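Local coordinates for fiber (PDB 5NBH), which probably attaches the virus to host cells through the distal trimeric head of its fibre, which binds N-acetylglucosamine, at residues M93-G98 / T132-L137; C198-L202 / F224-Y230; Y103-I108 / N120-E126. All blocks are in the same frame, centred on the assembly; numbering follows the deposited sequence.

Interaction 1. Residues M93-G98 / T132-L137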
ATOM      1  N   MET A  93      10.408   8.434  16.855  1.00 17.98           N
ATOM      2  CA  MET A  93       9.895   9.630  17.515  1.00 16.67           C
ATOM      3  C   MET A  93       9.533   9.305  18.962  1.00 16.39           C
ATOM      4  O   MET A  93       8.875   8.307  19.236  1.00 14.43           O
ATOM      5  CB  MET A  93       8.659  10.107  16.769  1.00 17.76           C
ATOM      6  CG  MET A  93       8.182  11.443  17.215  1.00 17.73           C
ATOM      7  SD  MET A  93       6.773  11.920  16.298  1.00 16.88           S
ATOM      8  CE  MET A  93       7.417  11.959  14.606  1.00 16.09           C
ATOM      9  N   ARG A  94       9.952  10.170  19.871  1.00 16.40           N
ATOM     10  CA  ARG A  94       9.620  10.013  21.279  1.00 16.42           C
ATOM     11  C   ARG A  94       8.244  10.622  21.533  1.00 15.07           C
ATOM     12  O   ARG A  94       7.994  11.794  21.140  1.00 15.61           O
ATOM     13  CB  ARG A  94      10.679  10.746  22.100  0.50 17.70           C
ATOM     14  CG  ARG A  94      10.549  10.537  23.589  0.50 18.72           C
ATOM     15  CD  ARG A  94      10.614   9.060  23.865  0.50 19.13           C
ATOM     16  NE  ARG A  94      11.179   8.803  25.162  0.50 20.21           N
ATOM     17  CZ  ARG A  94      11.617   7.623  25.533  0.50 20.10           C
ATOM     18  NH1 ARG A  94      11.518   6.594  24.704  0.50 20.66           N
ATOM     19  NH2 ARG A  94      12.129   7.489  26.735  0.50 20.76           N
ATOM     20  N   LEU A  95       7.340   9.805  22.105  1.00 13.52           N
ATOM     21  CA  LEU A  95       5.975  10.179  22.416  1.00 12.70           C
ATOM     22  C   LEU A  95       5.719  10.004  23.901  1.00 12.73           C
ATOM     23  O   LEU A  95       6.215   9.073  24.506  1.00 13.91           O
ATOM     24  CB  LEU A  95       4.971   9.313  21.651  1.00 12.79           C
ATOM     25  CG  LEU A  95       5.104   9.394  20.133  1.00 13.29           C
ATOM     26  CD1 LEU A  95       4.161   8.438  19.474  1.00 13.38           C
ATOM     27  CD2 LEU A  95       4.852  10.802  19.671  1.00 13.58           C
ATOM     28  N   ARG A  96       4.952  10.913  24.460  1.00 12.39           N
ATOM     29  CA  ARG A  96       4.511  10.811  25.863  1.00 12.36           C
ATOM     30  C   ARG A  96       3.027  10.474  25.923  1.00 11.70           C
ATOM     31  O   ARG A  96       2.216  11.030  25.151  1.00 12.90           O
ATOM     32  CB  ARG A  96       4.760  12.135  26.559  1.00 13.01           C
ATOM     33  CG  ARG A  96       4.465  12.115  28.039  1.00 13.53           C
ATOM     34  CD  ARG A  96       4.885  13.403  28.701  1.00 14.84           C
ATOM     35  NE  ARG A  96       4.714  13.343  30.150  1.00 15.97           N
ATOM     36  CZ  ARG A  96       5.135  14.258  31.018  1.00 17.60           C
ATOM     37  NH1 ARG A  96       5.735  15.374  30.600  1.00 18.56           N
ATOM     38  NH2 ARG A  96       4.912  14.078  32.314  1.00 17.59           N
ATOM     39  N   ASN A  97       2.657   9.592  26.857  1.00 12.07           N
ATOM     40  CA  ASN A  97       1.272   9.283  27.134  1.00 12.28           C
ATOM     41  C   ASN A  97       0.648  10.390  27.986  1.00 12.64           C
ATOM     42  O   ASN A  97       0.655  10.320  29.240  1.00 12.23           O
ATOM     43  CB  ASN A  97       1.150   7.939  27.855  1.00 13.17           C
ATOM     44  CG  ASN A  97      -0.270   7.636  28.295  1.00 13.72           C
ATOM     45  OD1 ASN A  97      -1.247   8.218  27.793  1.00 14.84           O
ATOM     46  ND2 ASN A  97      -0.398   6.730  29.267  1.00 15.54           N
ATOM     47  N   GLY A  98       0.098  11.398  27.320  1.00 12.77           N
ATOM     48  CA  GLY A  98      -0.527  12.538  27.988  1.00 13.51           C
ATOM     49  C   GLY A  98       0.376  13.198  29.002  1.00 14.65           C
ATOM     50  O   GLY A  98       1.458  13.610  28.646  1.00 14.22           O
ATOM     51  N   THR A 132      -5.658   2.961  29.280  1.00 16.35           N
ATOM     52  CA  THR A 132      -5.651   3.393  27.878  1.00 16.38           C
ATOM     53  C   THR A 132      -4.632   4.498  27.727  1.00 17.05           C
ATOM     54  O   THR A 132      -4.703   5.485  28.474  1.00 19.44           O
ATOM     55  CB  THR A 132      -7.031   3.852  27.432  1.00 16.34           C
ATOM     56  OG1 THR A 132      -7.936   2.730  27.487  1.00 17.35           O
ATOM     57  CG2 THR A 132      -6.998   4.417  25.997  1.00 16.40           C
ATOM     58  N   GLN A 133      -3.686   4.347  26.787  1.00 14.29           N
ATOM     59  CA  GLN A 133      -2.650   5.376  26.548  1.00 14.21           C
ATOM     60  C   GLN A 133      -3.061   6.238  25.365  1.00 14.62           C
ATOM     61  O   GLN A 133      -3.679   5.736  24.425  1.00 13.12           O
ATOM     62  CB  GLN A 133      -1.258   4.778  26.241  1.00 14.83           C
ATOM     63  CG  GLN A 133      -0.738   3.827  27.304  1.00 15.33           C
ATOM     64  CD  GLN A 133      -1.332   2.429  27.195  1.00 15.89           C
ATOM     65  OE1 GLN A 133      -1.443   1.881  26.105  1.00 14.70           O
ATOM     66  NE2 GLN A 133      -1.685   1.831  28.330  1.00 16.19           N
ATOM     67  N   THR A 134      -2.688   7.511  25.398  1.00 13.59           N
ATOM     68  CA  THR A 134      -3.023   8.446  24.335  1.00 13.89           C
ATOM     69  C   THR A 134      -1.736   8.915  23.716  1.00 13.00           C
ATOM     70  O   THR A 134      -0.891   9.492  24.401  1.00 13.67           O
ATOM     71  CB  THR A 134      -3.862   9.660  24.850  1.00 14.62           C
ATOM     72  OG1 THR A 134      -5.125   9.215  25.352  1.00 17.22           O
ATOM     73  CG2 THR A 134      -4.157  10.601  23.715  1.00 14.75           C
ATOM     74  N   TRP A 135      -1.574   8.642  22.410  1.00 12.36           N
ATOM     75  CA  TRP A 135      -0.395   9.015  21.658  1.00 12.04           C
ATOM     76  C   TRP A 135      -0.882  10.043  20.655  1.00 12.98           C
ATOM     77  O   TRP A 135      -1.756   9.724  19.836  1.00 14.18           O
ATOM     78  CB  TRP A 135       0.221   7.811  20.938  1.00 12.19           C
ATOM     79  CG  TRP A 135       0.385   6.590  21.825  1.00 11.73           C
ATOM     80  CD1 TRP A 135      -0.365   5.459  21.777  1.00 11.98           C
ATOM     81  CD2 TRP A 135       1.300   6.422  22.926  1.00 11.82           C
ATOM     82  NE1 TRP A 135       0.033   4.590  22.747  1.00 12.27           N
ATOM     83  CE2 TRP A 135       1.061   5.151  23.466  1.00 11.90           C
ATOM     84  CE3 TRP A 135       2.306   7.222  23.495  1.00 12.30           C
ATOM     85  CZ2 TRP A 135       1.790   4.650  24.547  1.00 12.36           C
ATOM     86  CZ3 TRP A 135       3.028   6.727  24.598  1.00 12.86           C
ATOM     87  CH2 TRP A 135       2.771   5.466  25.108  1.00 12.02           C
ATOM     88  N   GLU A 136      -0.320  11.238  20.686  1.00 11.75           N
ATOM     89  CA  GLU A 136      -0.820  12.347  19.869  1.00 12.34           C
ATOM     90  C   GLU A 136       0.264  12.782  18.917  1.00 11.80           C
ATOM     91  O   GLU A 136       1.378  13.085  19.352  1.00 11.86           O
ATOM     92  CB  GLU A 136      -1.243  13.516  20.768  1.00 13.97           C
ATOM     93  CG  GLU A 136      -1.940  14.674  20.067  1.00 15.72           C
ATOM     94  CD  GLU A 136      -2.324  15.778  21.058  1.00 17.14           C
ATOM     95  OE1 GLU A 136      -3.482  15.864  21.484  1.00 19.63           O
ATOM     96  OE2 GLU A 136      -1.443  16.577  21.369  1.00 20.33           O
ATOM     97  N   LEU A 137      -0.032  12.773  17.618  1.00 11.29           N
ATOM     98  CA  LEU A 137       0.851  13.372  16.588  1.00 11.62           C
ATOM     99  C   LEU A 137       0.235  14.652  16.048  1.00 11.35           C
ATOM    100  O   LEU A 137      -0.906  14.660  15.663  1.00 11.93           O
ATOM    101  CB  LEU A 137       1.037  12.393  15.410  1.00 12.44           C
ATOM    102  CG  LEU A 137       1.597  11.020  15.770  1.00 14.19           C
ATOM    103  CD1 LEU A 137       1.534  10.050  14.580  1.00 14.46           C
ATOM    104  CD2 LEU A 137       3.008  11.192  16.293  1.00 14.74           C
TER
HETATM  105  O   HOH W   1       2.021  11.237  22.493  1.00 14.23           O
HETATM  106  O   HOH W   2      -2.998   5.982  30.382  1.00 26.46           O
HETATM  107  O   HOH W   3      -0.744  12.259  24.436  1.00 14.67           O
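The side-chain nitrogen ND2 of Asn97 has two acceptors: water 2, which in turn donates to Thr132 O, and OE1 of Glu102, outside the two segments. The oxygen of the same amide is gripped from the backbone, since Thr134 N reaches Asn97 OD1 at 2.9 Å in a nearly straight bond, 171° at the hydrogen, although the donor stands well above the carbonyl plane. CG of Asn97 lies opposite its backbone N (chi1 174°), and this carries the amide across to strand 132-137, where ND2 rests 3.5 Å from Gln133 CG. Asn97, Glu102, Thr132 and Gln133 all belong to the N-acetylglucosamine site seen in this protein, so the bonds fix the amide beside residues that bind the sugar. Asn97 is also the centre of an inverse gamma turn that ends strand 93-96, where the ends of the two sheets of the head's beta-sandwich meet. Here water does much of the bridging: water 1 spans Arg96 O and Glu136 N, while water 3 joins Gly98 N to Thr134 O. Deeper in, the Trp135 ring puts CZ3 3.7 Å from Asn97 N and CE3 3.9 Å from Leu95 CB, and its NE1 bonds to Ser215 OG. One methyl of Leu137, CD2, touches both Leu95 CD2, 3.9 Å away, and Met93 SD, 3.8 Å away.

Interaction 2. Residues C198-L202 / F224-Y230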
ATOM      1  N   CYS A 198      -6.684  -0.541  19.340  1.00 11.20           N
ATOM      2  CA  CYS A 198      -6.188   0.798  19.353  1.00 11.73           C
ATOM      3  C   CYS A 198      -7.134   1.655  18.522  1.00 11.27           C
ATOM      4  O   CYS A 198      -7.526   1.263  17.409  1.00 11.94           O
ATOM      5  CB  CYS A 198      -4.781   0.844  18.775  1.00 12.06           C
ATOM      6  SG  CYS A 198      -3.954   2.461  18.888  1.00 12.21           S
ATOM      7  N   SER A 199      -7.526   2.799  19.054  1.00 11.21           N
ATOM      8  CA  SER A 199      -8.316   3.745  18.263  1.00 11.50           C
ATOM      9  C   SER A 199      -7.416   4.704  17.469  1.00 10.51           C
ATOM     10  O   SER A 199      -6.264   4.951  17.837  1.00 10.81           O
ATOM     11  CB  SER A 199      -9.254   4.534  19.139  1.00 12.79           C
ATOM     12  OG  SER A 199      -8.560   5.341  19.999  1.00 14.78           O
ATOM     13  N   TYR A 200      -7.973   5.252  16.410  1.00  9.99           N
ATOM     14  CA  TYR A 200      -7.351   6.374  15.722  1.00 10.15           C
ATOM     15  C   TYR A 200      -8.420   7.435  15.511  1.00  9.86           C
ATOM     16  O   TYR A 200      -9.592   7.131  15.321  1.00 10.84           O
ATOM     17  CB  TYR A 200      -6.678   5.932  14.407  1.00 11.23           C
ATOM     18  CG  TYR A 200      -7.667   5.305  13.459  1.00 12.51           C
ATOM     19  CD1 TYR A 200      -7.926   3.949  13.523  1.00 14.00           C
ATOM     20  CD2 TYR A 200      -8.381   6.077  12.532  1.00 14.43           C
ATOM     21  CE1 TYR A 200      -8.853   3.342  12.678  1.00 14.45           C
ATOM     22  CE2 TYR A 200      -9.340   5.475  11.684  1.00 15.14           C
ATOM     23  CZ  TYR A 200      -9.556   4.104  11.767  1.00 16.45           C
ATOM     24  OH  TYR A 200     -10.512   3.467  10.973  1.00 18.77           O
ATOM     25  N   ALA A 201      -8.004   8.677  15.482  1.00  9.58           N
ATOM     26  CA  ALA A 201      -8.915   9.799  15.249  1.00  9.76           C
ATOM     27  C   ALA A 201      -8.136  10.906  14.573  1.00  9.94           C
ATOM     28  O   ALA A 201      -7.039  11.271  15.023  1.00 10.17           O
ATOM     29  CB  ALA A 201      -9.498  10.264  16.568  1.00 10.05           C
ATOM     30  N   LEU A 202      -8.660  11.387  13.455  1.00 10.57           N
ATOM     31  CA  LEU A 202      -8.080  12.516  12.734  1.00 10.81           C
ATOM     32  C   LEU A 202      -8.910  13.755  13.020  1.00 10.75           C
ATOM     33  O   LEU A 202     -10.119  13.747  12.803  1.00 11.09           O
ATOM     34  CB  LEU A 202      -8.127  12.273  11.228  1.00 11.78           C
ATOM     35  CG  LEU A 202      -6.991  11.398  10.660  1.00 13.28           C
ATOM     36  CD1 LEU A 202      -6.670  10.140  11.426  1.00 14.06           C
ATOM     37  CD2 LEU A 202      -7.320  11.117   9.191  1.00 13.99           C
ATOM     38  N   PHE A 224       3.225  -2.497  19.838  1.00 14.04           N
ATOM     39  CA  PHE A 224       2.340  -2.950  18.775  1.00 14.63           C
ATOM     40  C   PHE A 224       2.596  -2.221  17.463  1.00 14.90           C
ATOM     41  O   PHE A 224       3.215  -1.172  17.497  1.00 13.89           O
ATOM     42  CB  PHE A 224       0.880  -2.733  19.175  1.00 14.98           C
ATOM     43  CG  PHE A 224       0.516  -1.305  19.420  1.00 15.09           C
ATOM     44  CD1 PHE A 224       0.686  -0.729  20.678  1.00 15.85           C
ATOM     45  CD2 PHE A 224      -0.027  -0.532  18.416  1.00 15.29           C
ATOM     46  CE1 PHE A 224       0.319   0.594  20.915  1.00 15.02           C
ATOM     47  CE2 PHE A 224      -0.386   0.786  18.648  1.00 14.86           C
ATOM     48  CZ  PHE A 224      -0.200   1.354  19.892  1.00 15.26           C
ATOM     49  N   GLN A 225       2.109  -2.784  16.343  1.00 14.90           N
ATOM     50  CA  GLN A 225       2.080  -2.129  15.022  1.00 16.15           C
ATOM     51  C   GLN A 225       0.609  -2.033  14.611  1.00 14.96           C
ATOM     52  O   GLN A 225      -0.200  -2.925  14.904  1.00 15.11           O
ATOM     53  CB  GLN A 225       2.883  -2.901  13.911  1.00 18.55           C
ATOM     54  CG  GLN A 225       2.912  -2.207  12.517  1.00 21.19           C
ATOM     55  CD  GLN A 225       3.745  -2.894  11.393  1.00 24.79           C
ATOM     56  OE1 GLN A 225       3.177  -3.475  10.464  1.00 26.41           O
ATOM     57  NE2 GLN A 225       5.056  -2.703  11.411  1.00 25.83           N
ATOM     58  N   MET A 226       0.238  -0.926  13.995  1.00 14.98           N
ATOM     59  CA  MET A 226      -1.073  -0.836  13.357  0.50 15.48           C
ATOM     60  C   MET A 226      -1.094   0.132  12.205  1.00 14.21           C
ATOM     61  O   MET A 226      -0.257   0.991  12.090  1.00 12.40           O
ATOM     62  CB  MET A 226      -2.212  -0.540  14.330  0.50 18.57           C
ATOM     63  CG  MET A 226      -2.209   0.753  15.110  0.50 19.42           C
ATOM     64  SD  MET A 226      -3.957   1.206  15.257  0.50 24.65           S
ATOM     65  CE  MET A 226      -4.132   1.554  13.511  0.50 20.24           C
ATOM     66  N   SER A 227      -2.040  -0.100  11.317  1.00 13.00           N
ATOM     67  CA  SER A 227      -2.144   0.703  10.118  1.00 12.82           C
ATOM     68  C   SER A 227      -3.591   0.935   9.861  1.00 11.69           C
ATOM     69  O   SER A 227      -4.437   0.132  10.271  1.00 11.68           O
ATOM     70  CB  SER A 227      -1.414   0.033   8.926  1.00 14.36           C
ATOM     71  OG  SER A 227      -2.147  -1.021   8.405  1.00 17.79           O
ATOM     72  N   PHE A 228      -3.880   2.028   9.188  1.00 10.97           N
ATOM     73  CA  PHE A 228      -5.225   2.323   8.698  1.00 11.25           C
ATOM     74  C   PHE A 228      -5.104   3.227   7.479  1.00 10.79           C
ATOM     75  O   PHE A 228      -4.046   3.806   7.251  1.00 10.65           O
ATOM     76  CB  PHE A 228      -6.103   2.967   9.805  1.00 11.77           C
ATOM     77  CG  PHE A 228      -5.622   4.315  10.272  1.00 12.32           C
ATOM     78  CD1 PHE A 228      -4.729   4.427  11.324  1.00 12.29           C
ATOM     79  CD2 PHE A 228      -6.099   5.481   9.690  1.00 12.71           C
ATOM     80  CE1 PHE A 228      -4.295   5.663  11.780  1.00 12.04           C
ATOM     81  CE2 PHE A 228      -5.648   6.719  10.132  1.00 12.62           C
ATOM     82  CZ  PHE A 228      -4.739   6.809  11.154  1.00 12.27           C
ATOM     83  N   MET A 229      -6.179   3.366   6.715  1.00 11.64           N
ATOM     84  CA  MET A 229      -6.198   4.254   5.568  1.00 12.43           C
ATOM     85  C   MET A 229      -7.166   5.428   5.756  1.00 12.02           C
ATOM     86  O   MET A 229      -8.195   5.297   6.381  1.00 11.90           O
ATOM     87  CB  MET A 229      -6.554   3.456   4.321  1.00 15.97           C
ATOM     88  CG  MET A 229      -5.414   2.514   3.957  1.00 19.75           C
ATOM     89  SD  MET A 229      -5.585   1.447   2.518  1.00 30.19           S
ATOM     90  CE  MET A 229      -6.680   2.374   1.524  1.00 20.45           C
ATOM     91  N   TYR A 230      -6.802   6.552   5.176  1.00 10.67           N
ATOM     92  CA  TYR A 230      -7.666   7.691   5.065  1.00 11.21           C
ATOM     93  C   TYR A 230      -7.451   8.397   3.732  1.00 13.01           C
ATOM     94  O   TYR A 230      -6.651   7.956   2.893  1.00 13.09           O
ATOM     95  CB  TYR A 230      -7.463   8.597   6.309  1.00 10.60           C
ATOM     96  CG  TYR A 230      -6.158   9.350   6.432  1.00 10.05           C
ATOM     97  CD1 TYR A 230      -5.057   8.800   7.109  1.00 10.20           C
ATOM     98  CD2 TYR A 230      -6.022  10.634   5.892  1.00 10.08           C
ATOM     99  CE1 TYR A 230      -3.870   9.509   7.256  1.00 10.16           C
ATOM    100  CE2 TYR A 230      -4.842  11.346   6.036  1.00 10.03           C
ATOM    101  CZ  TYR A 230      -3.771  10.782   6.701  1.00 10.35           C
ATOM    102  OH  TYR A 230      -2.593  11.468   6.878  1.00 11.07           O
TER
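Tyr200 and Phe228 lie ring on ring, their centroids 4.0 Å apart and their planes only 8° from parallel. In each residue CG sits between the backbone N and the carbonyl carbon (chi1 59° and 64°), a crowded position that lays both rings flat between the strands. Each ring covers the other's CB: Tyr200 CB comes within 3.6 Å of Phe228 CE1, and Phe228 CB stands over the face of the tyrosine. Leu202 carries the close packing onward with its two methyls divided. CD1 meets Phe228 CE2 at 3.8 Å, while CD2 sits over one face of the Tyr230 ring, 3.5 Å from Tyr230 CG, in a CH-pi contact. Tyr230 OH bonds to Ile168 O. The Cys198 end is looser, though equally buried. The 3.6 Å approach of Met226 SD to Cys198 CB belongs to one of two modelled Met226 conformers and is less certain, and Cys198 SG meets the Phe224 ring only obliquely, 3.9 Å from Phe224 CE2. Gln225 of a second subunit packs against both stacked rings. Strands 198-202 and 224-230 belong to different sheets, and side chains packed across the gap in this way form the hydrophobic core of a beta-sandwich, here the fibre head.

Interaction 3. Residues Y103-I108 / N120-E126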
ATOM      1  N   TYR A 103       6.305   6.836  28.351  1.00 13.09           N
ATOM      2  CA  TYR A 103       6.787   7.219  27.011  1.00 13.11           C
ATOM      3  C   TYR A 103       6.877   6.004  26.075  1.00 13.39           C
ATOM      4  O   TYR A 103       6.890   4.863  26.523  1.00 13.33           O
ATOM      5  CB  TYR A 103       8.154   7.877  27.118  1.00 13.93           C
ATOM      6  CG  TYR A 103       8.160   9.161  27.924  1.00 14.88           C
ATOM      7  CD1 TYR A 103       8.186   9.125  29.329  1.00 16.27           C
ATOM      8  CD2 TYR A 103       8.070  10.401  27.304  1.00 15.00           C
ATOM      9  CE1 TYR A 103       8.189  10.306  30.073  1.00 17.43           C
ATOM     10  CE2 TYR A 103       8.055  11.586  28.048  1.00 16.23           C
ATOM     11  CZ  TYR A 103       8.122  11.531  29.419  1.00 16.93           C
ATOM     12  OH  TYR A 103       8.102  12.697  30.148  1.00 18.44           O
ATOM     13  N   ALA A 104       6.940   6.289  24.778  1.00 12.77           N
ATOM     14  CA  ALA A 104       7.159   5.282  23.743  1.00 13.06           C
ATOM     15  C   ALA A 104       8.021   5.876  22.626  1.00 14.38           C
ATOM     16  O   ALA A 104       8.086   7.086  22.459  1.00 14.46           O
ATOM     17  CB  ALA A 104       5.848   4.802  23.191  1.00 12.71           C
ATOM     18  N   ASP A 105       8.665   4.992  21.875  1.00 15.48           N
ATOM     19  CA  ASP A 105       9.368   5.355  20.634  1.00 16.57           C
ATOM     20  C   ASP A 105       8.528   4.826  19.489  1.00 15.38           C
ATOM     21  O   ASP A 105       8.042   3.694  19.555  1.00 16.07           O
ATOM     22  CB  ASP A 105      10.715   4.671  20.570  1.00 19.10           C
ATOM     23  CG  ASP A 105      11.788   5.410  21.360  1.00 24.47           C
ATOM     24  OD1 ASP A 105      11.523   6.513  21.864  1.00 25.89           O
ATOM     25  OD2 ASP A 105      12.908   4.874  21.446  1.00 29.86           O
ATOM     26  N   ALA A 106       8.345   5.626  18.451  1.00 13.77           N
ATOM     27  CA  ALA A 106       7.494   5.221  17.359  1.00 13.12           C
ATOM     28  C   ALA A 106       8.190   5.432  16.006  1.00 12.86           C
ATOM     29  O   ALA A 106       8.785   6.472  15.774  1.00 13.22           O
ATOM     30  CB  ALA A 106       6.181   5.985  17.429  1.00 13.31           C
ATOM     31  N   HIS A 107       8.117   4.413  15.158  1.00 13.03           N
ATOM     32  CA  HIS A 107       8.471   4.537  13.739  1.00 13.90           C
ATOM     33  C   HIS A 107       7.170   4.726  12.999  1.00 11.79           C
ATOM     34  O   HIS A 107       6.218   3.988  13.231  1.00 11.16           O
ATOM     35  CB  HIS A 107       9.173   3.297  13.227  1.00 15.45           C
ATOM     36  CG  HIS A 107      10.484   3.004  13.903  1.00 19.19           C
ATOM     37  ND1 HIS A 107      11.683   3.526  13.475  1.00 20.73           N
ATOM     38  CD2 HIS A 107      10.780   2.191  14.944  1.00 21.86           C
ATOM     39  CE1 HIS A 107      12.657   3.080  14.242  1.00 22.07           C
ATOM     40  NE2 HIS A 107      12.136   2.275  15.151  1.00 23.24           N
ATOM     41  N   ILE A 108       7.109   5.732  12.144  1.00 11.24           N
ATOM     42  CA  ILE A 108       5.877   6.095  11.453  1.00 11.27           C
ATOM     43  C   ILE A 108       6.108   6.239   9.959  1.00 11.49           C
ATOM     44  O   ILE A 108       7.082   6.906   9.550  1.00 10.95           O
ATOM     45  CB  ILE A 108       5.363   7.443  11.970  1.00 11.24           C
ATOM     46  CG1 ILE A 108       5.093   7.363  13.483  1.00 12.10           C
ATOM     47  CG2 ILE A 108       4.069   7.836  11.301  1.00 11.68           C
ATOM     48  CD1 ILE A 108       5.068   8.721  14.133  1.00 12.75           C
ATOM     49  N   ASN A 120       1.003   3.900   8.918  1.00 10.54           N
ATOM     50  CA  ASN A 120       1.553   2.779   9.657  1.00 11.42           C
ATOM     51  C   ASN A 120       2.374   3.295  10.799  1.00 11.57           C
ATOM     52  O   ASN A 120       3.163   4.200  10.627  1.00 12.63           O
ATOM     53  CB  ASN A 120       2.467   1.934   8.778  1.00 12.29           C
ATOM     54  CG  ASN A 120       2.928   0.678   9.479  1.00 13.25           C
ATOM     55  OD1 ASN A 120       2.129  -0.231   9.728  1.00 14.02           O
ATOM     56  ND2 ASN A 120       4.236   0.605   9.782  1.00 14.44           N
ATOM     57  N   ILE A 121       2.198   2.704  11.970  1.00 11.34           N
ATOM     58  CA  ILE A 121       2.985   3.048  13.130  1.00 11.62           C
ATOM     59  C   ILE A 121       3.430   1.788  13.866  1.00 11.71           C
ATOM     60  O   ILE A 121       2.696   0.818  13.964  1.00 11.00           O
ATOM     61  CB  ILE A 121       2.225   4.015  14.084  1.00 11.76           C
ATOM     62  CG1 ILE A 121       3.165   4.571  15.146  1.00 12.00           C
ATOM     63  CG2 ILE A 121       0.989   3.356  14.680  1.00 12.12           C
ATOM     64  CD1 ILE A 121       2.566   5.771  15.885  1.00 12.42           C
ATOM     65  N   ASP A 122       4.646   1.842  14.372  1.00 12.98           N
ATOM     66  CA  ASP A 122       5.226   0.772  15.176  1.00 14.62           C
ATOM     67  C   ASP A 122       5.579   1.412  16.497  1.00 13.48           C
ATOM     68  O   ASP A 122       6.462   2.251  16.531  1.00 13.59           O
ATOM     69  CB  ASP A 122       6.475   0.281  14.472  1.00 17.83           C
ATOM     70  CG  ASP A 122       6.882  -1.058  14.935  1.00 22.96           C
ATOM     71  OD1 ASP A 122       6.610  -2.023  14.207  1.00 31.54           O
ATOM     72  OD2 ASP A 122       7.403  -1.151  16.051  1.00 29.58           O
ATOM     73  N   VAL A 123       4.864   1.075  17.568  1.00 13.80           N
ATOM     74  CA  VAL A 123       4.990   1.780  18.850  1.00 13.92           C
ATOM     75  C   VAL A 123       5.687   0.841  19.799  1.00 13.87           C
ATOM     76  O   VAL A 123       5.285  -0.299  19.934  1.00 15.14           O
ATOM     77  CB  VAL A 123       3.606   2.144  19.446  1.00 13.89           C
ATOM     78  CG1 VAL A 123       3.729   2.793  20.833  1.00 14.54           C
ATOM     79  CG2 VAL A 123       2.835   3.064  18.523  1.00 14.24           C
ATOM     80  N   THR A 124       6.746   1.294  20.443  1.00 14.41           N
ATOM     81  CA  THR A 124       7.403   0.494  21.473  1.00 15.30           C
ATOM     82  C   THR A 124       7.377   1.298  22.774  1.00 14.80           C
ATOM     83  O   THR A 124       8.205   2.184  23.010  1.00 13.67           O
ATOM     84  CB  THR A 124       8.841   0.123  21.101  1.00 17.76           C
ATOM     85  OG1 THR A 124       8.847  -0.577  19.851  1.00 19.51           O
ATOM     86  CG2 THR A 124       9.459  -0.777  22.151  1.00 18.98           C
ATOM     87  N   GLY A 125       6.366   1.005  23.581  1.00 16.90           N
ATOM     88  CA  GLY A 125       6.223   1.582  24.931  1.00 17.48           C
ATOM     89  C   GLY A 125       7.262   1.055  25.907  1.00 17.88           C
ATOM     90  O   GLY A 125       7.778  -0.065  25.771  1.00 16.08           O
ATOM     91  N   GLU A 126       7.575   1.881  26.907  1.00 19.31           N
ATOM     92  CA  GLU A 126       8.618   1.553  27.864  1.00 21.32           C
ATOM     93  C   GLU A 126       8.052   0.960  29.131  1.00 21.11           C
ATOM     94  O   GLU A 126       8.748   0.240  29.811  1.00 19.49           O
ATOM     95  CB  GLU A 126       9.383   2.792  28.275  1.00 23.95           C
ATOM     96  CG  GLU A 126      10.209   3.444  27.200  1.00 27.88           C
ATOM     97  CD  GLU A 126      11.011   4.614  27.745  1.00 31.90           C
ATOM     98  OE1 GLU A 126      10.633   5.248  28.771  1.00 34.30           O
ATOM     99  OE2 GLU A 126      12.049   4.895  27.136  1.00 38.28           O
TER
HETATM  100  O   HOH W   4       8.092   5.416  30.192  1.00 16.93           O
HETATM  101  O   HOH W   5       5.248   3.132  28.001  1.00 23.40           O
HETATM  102  O   HOH W   6       8.830   1.272  17.730  1.00 22.25           O
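Ile108 and Ile121 lie side by side and point the same way, with Ile108 CG1 3.8 Å from Ile121 CG1. Ile121 sets its CG1 opposite the backbone N (chi1 -169°) and continues extended, which brings CD1 3.9 Å from Ala106 CB. On the same face, Val123 CG1 meets Ala104 CB at 3.8 Å, and Gly125 fits in beside that methyl. The other face is polar. His107 and Asp122 form a hydrogen-bonded pair, as do Asp105 and Thr124, and Thr124 N reaches Asp105 O at 2.9 Å almost along the C=O axis. Thr124 OG1 stands beside its backbone N and contacts water 6, near Asp105 O and Asp122 O. At the open end Glu126 N bonds to Tyr103 O at 3.1 Å. The Glu126 side chain, extended beyond CG, runs past that carbonyl; its OE1 takes a hydrogen bond from water 4, which also accepts from Tyr103 N. In one of its two conformers, Arg94 on strand 83-96 makes salt bridges to both Glu126 OE2 and Asp105 OD1. The hairpin lies mid-sheet, strand 103-113 beside strand 83-96 and strand 116-125 beside strand 223-231, while Ala104 and Ile108 pack onto Trp135 and Leu137 in the facing sheet.

Overall arrangement
Coming from the N-terminal shaft side, the chain runs through strand 83-96 into the first half of interaction 1, then turns back along strand 103-113. Interaction 3 zips up the hairpin with strand 116-125, and interaction 1 closes around it when strand 131-140 arrives in the opposite sheet; interaction 3 is therefore nested in interaction 1. Interaction 2 follows in series: its loop, 203-223, carries strand 208-217, which lies between strands 191-205 and 131-140. When strand 223-231 then joins the sheet edge next to strand 116-125, it binds interaction 2 to interaction 3. Interactions 1 and 2 clamp the two sheets together; interaction 3 knits one of them.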